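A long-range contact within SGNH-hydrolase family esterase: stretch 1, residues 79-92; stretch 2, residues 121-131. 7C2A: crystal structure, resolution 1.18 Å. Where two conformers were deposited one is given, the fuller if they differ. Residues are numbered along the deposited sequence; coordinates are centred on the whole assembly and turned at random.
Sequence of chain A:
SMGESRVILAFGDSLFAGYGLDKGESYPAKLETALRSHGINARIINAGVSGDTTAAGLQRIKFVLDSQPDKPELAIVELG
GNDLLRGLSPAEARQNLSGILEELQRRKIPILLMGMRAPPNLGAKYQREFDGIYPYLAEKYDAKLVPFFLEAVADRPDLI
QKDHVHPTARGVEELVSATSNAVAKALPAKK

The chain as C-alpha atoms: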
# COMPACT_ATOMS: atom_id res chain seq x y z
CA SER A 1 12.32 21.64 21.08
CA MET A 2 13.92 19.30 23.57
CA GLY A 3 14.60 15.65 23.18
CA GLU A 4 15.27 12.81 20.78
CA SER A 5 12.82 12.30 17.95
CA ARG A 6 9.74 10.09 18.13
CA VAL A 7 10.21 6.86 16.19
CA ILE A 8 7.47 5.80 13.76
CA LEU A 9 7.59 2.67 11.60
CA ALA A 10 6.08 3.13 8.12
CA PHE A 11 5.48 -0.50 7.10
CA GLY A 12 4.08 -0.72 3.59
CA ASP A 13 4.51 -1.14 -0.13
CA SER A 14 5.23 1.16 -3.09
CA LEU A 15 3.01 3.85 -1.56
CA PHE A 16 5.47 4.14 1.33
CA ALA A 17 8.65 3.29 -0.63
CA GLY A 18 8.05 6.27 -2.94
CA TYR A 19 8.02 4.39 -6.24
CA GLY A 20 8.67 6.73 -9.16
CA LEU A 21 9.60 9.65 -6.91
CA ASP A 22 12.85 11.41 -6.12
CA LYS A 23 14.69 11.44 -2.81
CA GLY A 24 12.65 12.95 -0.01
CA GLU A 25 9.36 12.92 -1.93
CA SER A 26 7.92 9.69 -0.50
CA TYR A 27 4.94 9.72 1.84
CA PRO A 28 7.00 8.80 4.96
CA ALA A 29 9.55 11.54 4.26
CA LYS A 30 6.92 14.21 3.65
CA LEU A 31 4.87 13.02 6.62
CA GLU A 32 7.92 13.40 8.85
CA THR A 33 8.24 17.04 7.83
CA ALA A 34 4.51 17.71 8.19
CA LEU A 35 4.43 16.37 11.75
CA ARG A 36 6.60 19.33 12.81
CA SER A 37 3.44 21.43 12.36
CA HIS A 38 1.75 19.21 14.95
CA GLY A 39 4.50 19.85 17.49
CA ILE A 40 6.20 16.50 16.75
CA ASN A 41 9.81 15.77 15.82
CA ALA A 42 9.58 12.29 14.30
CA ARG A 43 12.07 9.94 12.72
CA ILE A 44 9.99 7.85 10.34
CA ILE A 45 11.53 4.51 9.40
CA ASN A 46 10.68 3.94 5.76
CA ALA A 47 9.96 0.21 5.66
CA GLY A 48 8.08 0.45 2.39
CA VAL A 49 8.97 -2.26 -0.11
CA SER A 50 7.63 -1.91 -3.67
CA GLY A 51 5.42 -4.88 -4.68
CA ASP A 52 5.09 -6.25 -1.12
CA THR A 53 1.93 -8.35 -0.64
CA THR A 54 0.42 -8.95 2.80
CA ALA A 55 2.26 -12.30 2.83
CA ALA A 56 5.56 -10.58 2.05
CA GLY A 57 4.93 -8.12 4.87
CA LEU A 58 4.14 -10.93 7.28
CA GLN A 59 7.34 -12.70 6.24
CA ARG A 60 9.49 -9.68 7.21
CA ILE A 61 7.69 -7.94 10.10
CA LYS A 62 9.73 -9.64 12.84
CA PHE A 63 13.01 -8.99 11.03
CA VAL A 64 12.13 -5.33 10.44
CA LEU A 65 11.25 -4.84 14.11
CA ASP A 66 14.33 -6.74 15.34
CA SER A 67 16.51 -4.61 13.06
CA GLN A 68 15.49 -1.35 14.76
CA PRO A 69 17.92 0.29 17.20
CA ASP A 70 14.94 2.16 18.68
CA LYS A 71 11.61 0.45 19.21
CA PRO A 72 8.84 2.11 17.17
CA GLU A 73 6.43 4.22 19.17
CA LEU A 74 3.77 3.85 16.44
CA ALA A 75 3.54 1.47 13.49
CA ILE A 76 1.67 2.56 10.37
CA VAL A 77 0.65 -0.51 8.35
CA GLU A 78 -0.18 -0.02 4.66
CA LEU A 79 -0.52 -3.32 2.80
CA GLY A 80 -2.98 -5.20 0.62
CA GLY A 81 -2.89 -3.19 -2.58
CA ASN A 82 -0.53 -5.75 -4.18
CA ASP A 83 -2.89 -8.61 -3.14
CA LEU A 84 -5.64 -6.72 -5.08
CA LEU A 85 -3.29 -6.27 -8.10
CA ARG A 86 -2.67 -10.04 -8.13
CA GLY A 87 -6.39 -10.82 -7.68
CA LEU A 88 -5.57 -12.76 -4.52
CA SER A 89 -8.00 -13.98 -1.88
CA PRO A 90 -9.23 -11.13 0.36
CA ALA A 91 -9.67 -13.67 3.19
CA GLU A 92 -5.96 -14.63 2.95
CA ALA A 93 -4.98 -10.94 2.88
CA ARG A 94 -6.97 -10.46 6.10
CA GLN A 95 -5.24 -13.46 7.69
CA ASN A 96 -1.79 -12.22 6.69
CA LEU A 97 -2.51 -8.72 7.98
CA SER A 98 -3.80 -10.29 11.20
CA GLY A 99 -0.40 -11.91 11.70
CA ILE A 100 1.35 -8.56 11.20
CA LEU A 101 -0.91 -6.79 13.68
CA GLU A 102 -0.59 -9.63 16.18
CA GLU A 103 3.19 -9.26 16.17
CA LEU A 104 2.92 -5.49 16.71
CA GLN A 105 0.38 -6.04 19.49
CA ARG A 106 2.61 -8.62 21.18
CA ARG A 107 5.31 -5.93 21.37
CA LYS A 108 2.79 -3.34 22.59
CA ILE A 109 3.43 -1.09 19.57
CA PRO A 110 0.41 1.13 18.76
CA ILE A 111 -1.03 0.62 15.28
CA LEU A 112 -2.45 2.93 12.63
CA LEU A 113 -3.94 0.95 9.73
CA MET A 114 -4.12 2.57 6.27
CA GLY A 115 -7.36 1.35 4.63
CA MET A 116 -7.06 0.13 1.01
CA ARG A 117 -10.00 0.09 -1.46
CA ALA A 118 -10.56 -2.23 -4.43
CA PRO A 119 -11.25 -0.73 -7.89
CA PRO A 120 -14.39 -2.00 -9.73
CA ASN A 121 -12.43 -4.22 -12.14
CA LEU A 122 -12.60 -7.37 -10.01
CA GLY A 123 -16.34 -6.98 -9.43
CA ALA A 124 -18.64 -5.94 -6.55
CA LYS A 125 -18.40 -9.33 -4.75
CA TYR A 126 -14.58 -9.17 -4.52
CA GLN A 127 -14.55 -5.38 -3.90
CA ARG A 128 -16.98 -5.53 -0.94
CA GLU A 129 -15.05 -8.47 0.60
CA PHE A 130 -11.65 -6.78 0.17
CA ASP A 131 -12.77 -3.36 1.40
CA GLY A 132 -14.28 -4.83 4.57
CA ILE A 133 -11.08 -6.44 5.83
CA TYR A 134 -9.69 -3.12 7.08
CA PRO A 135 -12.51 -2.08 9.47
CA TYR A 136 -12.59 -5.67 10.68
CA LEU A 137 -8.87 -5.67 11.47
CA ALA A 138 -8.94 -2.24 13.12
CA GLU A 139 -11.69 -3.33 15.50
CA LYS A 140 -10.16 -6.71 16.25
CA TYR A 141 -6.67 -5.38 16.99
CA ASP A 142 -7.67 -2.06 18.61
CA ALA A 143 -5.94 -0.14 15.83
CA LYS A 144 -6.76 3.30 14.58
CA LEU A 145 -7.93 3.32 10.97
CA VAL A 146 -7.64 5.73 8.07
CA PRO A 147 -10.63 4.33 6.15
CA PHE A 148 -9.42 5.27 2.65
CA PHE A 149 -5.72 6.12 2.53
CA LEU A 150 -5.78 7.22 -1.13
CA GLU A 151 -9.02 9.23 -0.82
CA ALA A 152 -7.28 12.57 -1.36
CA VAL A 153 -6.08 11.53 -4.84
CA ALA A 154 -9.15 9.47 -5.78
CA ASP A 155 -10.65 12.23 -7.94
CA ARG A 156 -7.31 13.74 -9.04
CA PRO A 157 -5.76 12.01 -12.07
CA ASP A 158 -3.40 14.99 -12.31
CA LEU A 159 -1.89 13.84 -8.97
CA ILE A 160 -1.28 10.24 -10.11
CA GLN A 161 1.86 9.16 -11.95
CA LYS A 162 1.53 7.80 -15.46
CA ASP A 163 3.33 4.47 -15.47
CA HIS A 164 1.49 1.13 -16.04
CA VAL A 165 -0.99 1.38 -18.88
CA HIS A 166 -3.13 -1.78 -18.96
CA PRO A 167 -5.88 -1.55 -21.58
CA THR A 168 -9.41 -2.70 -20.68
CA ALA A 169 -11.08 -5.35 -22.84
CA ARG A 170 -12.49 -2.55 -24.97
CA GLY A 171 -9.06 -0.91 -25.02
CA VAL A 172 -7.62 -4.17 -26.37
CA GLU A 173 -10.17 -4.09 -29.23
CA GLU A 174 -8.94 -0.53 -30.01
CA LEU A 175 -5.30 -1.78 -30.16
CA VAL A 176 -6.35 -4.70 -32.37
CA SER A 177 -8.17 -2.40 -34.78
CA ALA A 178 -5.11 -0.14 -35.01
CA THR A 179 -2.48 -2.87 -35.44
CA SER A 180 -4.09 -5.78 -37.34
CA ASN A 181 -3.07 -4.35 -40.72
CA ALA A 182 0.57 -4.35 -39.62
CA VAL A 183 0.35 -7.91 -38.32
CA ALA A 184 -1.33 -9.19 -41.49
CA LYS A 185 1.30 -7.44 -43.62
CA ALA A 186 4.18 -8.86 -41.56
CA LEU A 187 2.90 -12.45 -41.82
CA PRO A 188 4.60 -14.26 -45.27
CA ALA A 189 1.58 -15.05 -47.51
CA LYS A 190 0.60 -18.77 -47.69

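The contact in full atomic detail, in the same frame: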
# COMPACT_ATOMS: atom_id res chain seq x y z
N LEU A 79 -0.75 -2.16 3.65
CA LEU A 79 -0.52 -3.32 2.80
C LEU A 79 -1.86 -3.86 2.33
O LEU A 79 -2.89 -3.71 2.99
CB LEU A 79 0.24 -4.44 3.52
CG LEU A 79 1.70 -4.15 3.82
CD1 LEU A 79 2.25 -5.26 4.71
CD2 LEU A 79 2.49 -4.07 2.54
N GLY A 80 -1.81 -4.55 1.19
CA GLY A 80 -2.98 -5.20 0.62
C GLY A 80 -3.23 -4.80 -0.82
O GLY A 80 -3.86 -5.53 -1.58
N GLY A 81 -2.73 -3.62 -1.21
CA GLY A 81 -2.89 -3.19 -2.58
C GLY A 81 -2.30 -4.18 -3.58
O GLY A 81 -2.88 -4.41 -4.64
N ASN A 82 -1.17 -4.78 -3.24
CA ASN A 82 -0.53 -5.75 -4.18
C ASN A 82 -1.35 -7.04 -4.24
O ASN A 82 -1.38 -7.66 -5.30
CB ASN A 82 0.96 -5.94 -3.91
CG ASN A 82 1.74 -4.73 -4.39
OD1 ASN A 82 1.69 -4.37 -5.56
ND2 ASN A 82 2.42 -4.08 -3.47
N ASP A 83 -1.99 -7.42 -3.13
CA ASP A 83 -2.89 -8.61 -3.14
C ASP A 83 -4.00 -8.32 -4.15
O ASP A 83 -4.32 -9.21 -4.94
CB ASP A 83 -3.45 -8.93 -1.75
CG ASP A 83 -2.39 -9.24 -0.71
OD1 ASP A 83 -1.46 -8.43 -0.57
OD2 ASP A 83 -2.51 -10.28 -0.04
N LEU A 84 -4.59 -7.13 -4.10
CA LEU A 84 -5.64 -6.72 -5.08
C LEU A 84 -5.08 -6.84 -6.50
O LEU A 84 -5.76 -7.44 -7.36
CB LEU A 84 -5.98 -5.24 -4.86
CG LEU A 84 -6.72 -4.91 -3.57
CD1 LEU A 84 -6.71 -3.41 -3.32
CD2 LEU A 84 -8.14 -5.43 -3.64
N LEU A 85 -3.90 -6.28 -6.74
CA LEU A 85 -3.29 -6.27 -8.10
C LEU A 85 -3.07 -7.70 -8.63
O LEU A 85 -3.08 -7.87 -9.85
CB LEU A 85 -1.99 -5.47 -8.06
CG LEU A 85 -2.19 -3.95 -8.11
CD1 LEU A 85 -3.50 -3.54 -7.46
CD2 LEU A 85 -1.02 -3.21 -7.49
N ARG A 86 -2.82 -8.65 -7.74
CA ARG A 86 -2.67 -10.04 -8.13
C ARG A 86 -3.99 -10.81 -8.12
O ARG A 86 -3.99 -12.00 -8.42
CB ARG A 86 -1.64 -10.74 -7.24
CG ARG A 86 -0.20 -10.27 -7.41
CD ARG A 86 0.71 -10.90 -6.36
NE ARG A 86 2.10 -10.49 -6.49
CZ ARG A 86 3.00 -11.13 -7.24
NH1 ARG A 86 4.24 -10.69 -7.30
NH2 ARG A 86 2.64 -12.21 -7.92
N GLY A 87 -5.11 -10.15 -7.78
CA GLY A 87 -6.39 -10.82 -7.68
C GLY A 87 -6.50 -11.85 -6.57
O GLY A 87 -7.35 -12.75 -6.65
N LEU A 88 -5.68 -11.73 -5.54
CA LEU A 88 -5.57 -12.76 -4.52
C LEU A 88 -6.74 -12.70 -3.54
O LEU A 88 -7.41 -11.68 -3.38
CB LEU A 88 -4.26 -12.60 -3.74
CG LEU A 88 -2.99 -12.77 -4.57
CD1 LEU A 88 -1.77 -12.57 -3.67
CD2 LEU A 88 -2.96 -14.13 -5.25
N SER A 89 -6.93 -13.81 -2.84
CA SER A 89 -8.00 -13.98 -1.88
C SER A 89 -8.03 -12.83 -0.87
O SER A 89 -7.02 -12.61 -0.17
CB SER A 89 -7.76 -15.28 -1.12
OG SER A 89 -8.56 -15.32 0.05
N PRO A 90 -9.15 -12.12 -0.73
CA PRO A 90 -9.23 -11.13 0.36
C PRO A 90 -9.16 -11.76 1.74
O PRO A 90 -8.61 -11.16 2.67
CB PRO A 90 -10.59 -10.46 0.13
CG PRO A 90 -10.88 -10.68 -1.31
CD PRO A 90 -10.31 -12.03 -1.64
N ALA A 91 -9.70 -12.97 1.88
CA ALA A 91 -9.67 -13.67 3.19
C ALA A 91 -8.21 -13.93 3.59
O ALA A 91 -7.86 -13.72 4.74
CB ALA A 91 -10.47 -14.95 3.11
N GLU A 92 -7.39 -14.37 2.64
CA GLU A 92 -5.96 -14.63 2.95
C GLU A 92 -5.24 -13.32 3.27
O GLU A 92 -4.37 -13.32 4.13
CB GLU A 92 -5.32 -15.43 1.82
CG GLU A 92 -5.94 -16.81 1.66
CD GLU A 92 -5.24 -17.68 0.64
OE1 GLU A 92 -4.18 -17.28 0.17
OE2 GLU A 92 -5.78 -18.74 0.30
N ASN A 121 -12.77 -3.26 -11.09
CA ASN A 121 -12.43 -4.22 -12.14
C ASN A 121 -12.69 -5.66 -11.71
O ASN A 121 -13.15 -6.48 -12.51
CB ASN A 121 -10.97 -4.04 -12.57
CG ASN A 121 -10.64 -4.82 -13.83
OD1 ASN A 121 -11.32 -4.70 -14.84
ND2 ASN A 121 -9.58 -5.63 -13.76
N LEU A 122 -12.38 -6.00 -10.45
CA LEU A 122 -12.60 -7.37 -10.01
C LEU A 122 -14.06 -7.69 -9.73
O LEU A 122 -14.40 -8.86 -9.54
CB LEU A 122 -11.75 -7.70 -8.77
CG LEU A 122 -10.25 -7.43 -8.88
CD1 LEU A 122 -9.87 -6.26 -7.99
CD2 LEU A 122 -9.47 -8.67 -8.51
N GLY A 123 -14.91 -6.71 -9.68
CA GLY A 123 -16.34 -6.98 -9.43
C GLY A 123 -16.78 -6.59 -8.04
O GLY A 123 -15.94 -6.53 -7.14
N ALA A 124 -18.09 -6.39 -7.85
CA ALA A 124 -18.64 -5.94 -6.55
C ALA A 124 -18.42 -7.00 -5.46
O ALA A 124 -18.17 -6.62 -4.32
CB ALA A 124 -20.10 -5.61 -6.71
N LYS A 125 -18.55 -8.28 -5.80
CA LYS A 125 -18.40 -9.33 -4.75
C LYS A 125 -16.99 -9.26 -4.15
O LYS A 125 -16.85 -9.22 -2.93
CB LYS A 125 -18.68 -10.71 -5.34
CG LYS A 125 -18.57 -11.85 -4.34
CD LYS A 125 -19.08 -13.15 -4.91
CE LYS A 125 -18.91 -14.32 -3.98
NZ LYS A 125 -19.52 -15.55 -4.54
N TYR A 126 -15.97 -9.25 -5.01
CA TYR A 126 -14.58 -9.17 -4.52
C TYR A 126 -14.34 -7.82 -3.82
O TYR A 126 -13.76 -7.79 -2.74
CB TYR A 126 -13.61 -9.32 -5.70
CG TYR A 126 -12.16 -9.30 -5.31
CD1 TYR A 126 -11.52 -8.13 -4.98
CD2 TYR A 126 -11.43 -10.48 -5.29
CE1 TYR A 126 -10.18 -8.12 -4.61
CE2 TYR A 126 -10.09 -10.49 -4.94
CZ TYR A 126 -9.46 -9.30 -4.60
OH TYR A 126 -8.14 -9.27 -4.26
N GLN A 127 -14.80 -6.74 -4.45
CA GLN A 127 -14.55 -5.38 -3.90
C GLN A 127 -15.14 -5.24 -2.49
O GLN A 127 -14.45 -4.75 -1.61
CB GLN A 127 -15.06 -4.31 -4.87
CG GLN A 127 -15.20 -2.94 -4.24
CD GLN A 127 -16.59 -2.75 -3.69
OE1 GLN A 127 -17.58 -3.13 -4.30
NE2 GLN A 127 -16.67 -2.16 -2.51
N ARG A 128 -16.38 -5.67 -2.29
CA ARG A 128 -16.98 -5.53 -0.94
C ARG A 128 -16.18 -6.37 0.06
O ARG A 128 -15.93 -5.89 1.17
CB ARG A 128 -18.44 -6.00 -0.95
CG ARG A 128 -19.40 -5.01 -1.59
CD ARG A 128 -20.82 -5.55 -1.50
NE ARG A 128 -20.99 -6.79 -2.25
CZ ARG A 128 -21.83 -6.93 -3.26
NH1 ARG A 128 -22.58 -5.91 -3.64
NH2 ARG A 128 -21.91 -8.09 -3.89
N GLU A 129 -15.80 -7.58 -0.32
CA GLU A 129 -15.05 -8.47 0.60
C GLU A 129 -13.69 -7.86 0.93
O GLU A 129 -13.33 -7.80 2.11
CB GLU A 129 -14.87 -9.86 -0.02
CG GLU A 129 -14.37 -10.88 0.98
CD GLU A 129 -13.95 -12.23 0.43
OE1 GLU A 129 -14.22 -12.51 -0.75
OE2 GLU A 129 -13.35 -12.99 1.19
N PHE A 130 -12.99 -7.36 -0.08
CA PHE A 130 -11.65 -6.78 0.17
C PHE A 130 -11.76 -5.52 1.03
O PHE A 130 -11.03 -5.40 2.02
CB PHE A 130 -10.98 -6.45 -1.16
CG PHE A 130 -9.65 -5.77 -0.98
CD1 PHE A 130 -8.51 -6.52 -0.79
CD2 PHE A 130 -9.56 -4.39 -0.96
CE1 PHE A 130 -7.28 -5.91 -0.60
CE2 PHE A 130 -8.33 -3.77 -0.77
CZ PHE A 130 -7.20 -4.53 -0.60
N ASP A 131 -12.68 -4.63 0.68
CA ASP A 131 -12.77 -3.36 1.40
C ASP A 131 -13.07 -3.58 2.88
O ASP A 131 -12.58 -2.84 3.73
CB ASP A 131 -13.85 -2.47 0.79
CG ASP A 131 -13.47 -1.90 -0.55
OD1 ASP A 131 -12.37 -2.17 -1.06
OD2 ASP A 131 -14.31 -1.15 -1.09

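Stretch 2 meets stretch 1 first at Leu-122, whose CA-to-CB bond points toward the other segment. Its CD2 lies 3.8 Å from Gly-87 CA, a van der Waals fit against a residue with no side chain. Gly-87 has phi 66°, and the chain turns there in a Schellman motif, with Gly-87 N bonded to Leu-84 O (2.8 Å) and Leu-88 N to Asp-83 O (2.9 Å).

Just past that turn, Leu-88 O accepts a hydrogen bond from Tyr-126 OH at 2.7 Å, the sole one between the stretches. The Tyr-126 CB leaves sideways, but chi1 of -178° (t) carries the phenol across. Leu-84 CD2 packs at the ring edge, 3.5 Å from CE1, while Pro-90 CG sits over one face, 3.9 Å from the ring centroid and 18° off the normal: a CH-pi contact.

One turn on, the CA-to-CB bond of Glu-129 points toward stretch 1, and Glu-129 CD approaches Pro-90 CB at 3.8 Å.

Phe-130 closes the contact. Leu-84 CD2 stands 2.9 Å from its ring centroid, only 6° off the normal, and Leu-84 CD1 is 3.0 Å from Phe-130 CZ. The CD1 to CZ spacing is very short for two carbon atoms, and the centroid distance is short for a CH-pi contact; two conformers of Phe-130 were deposited and one is given. Pro-90 CB also packs 3.8 Å from Phe-130 CA, where the backbones come within 5.0 Å, CA of Pro-90 to CA of Phe-130.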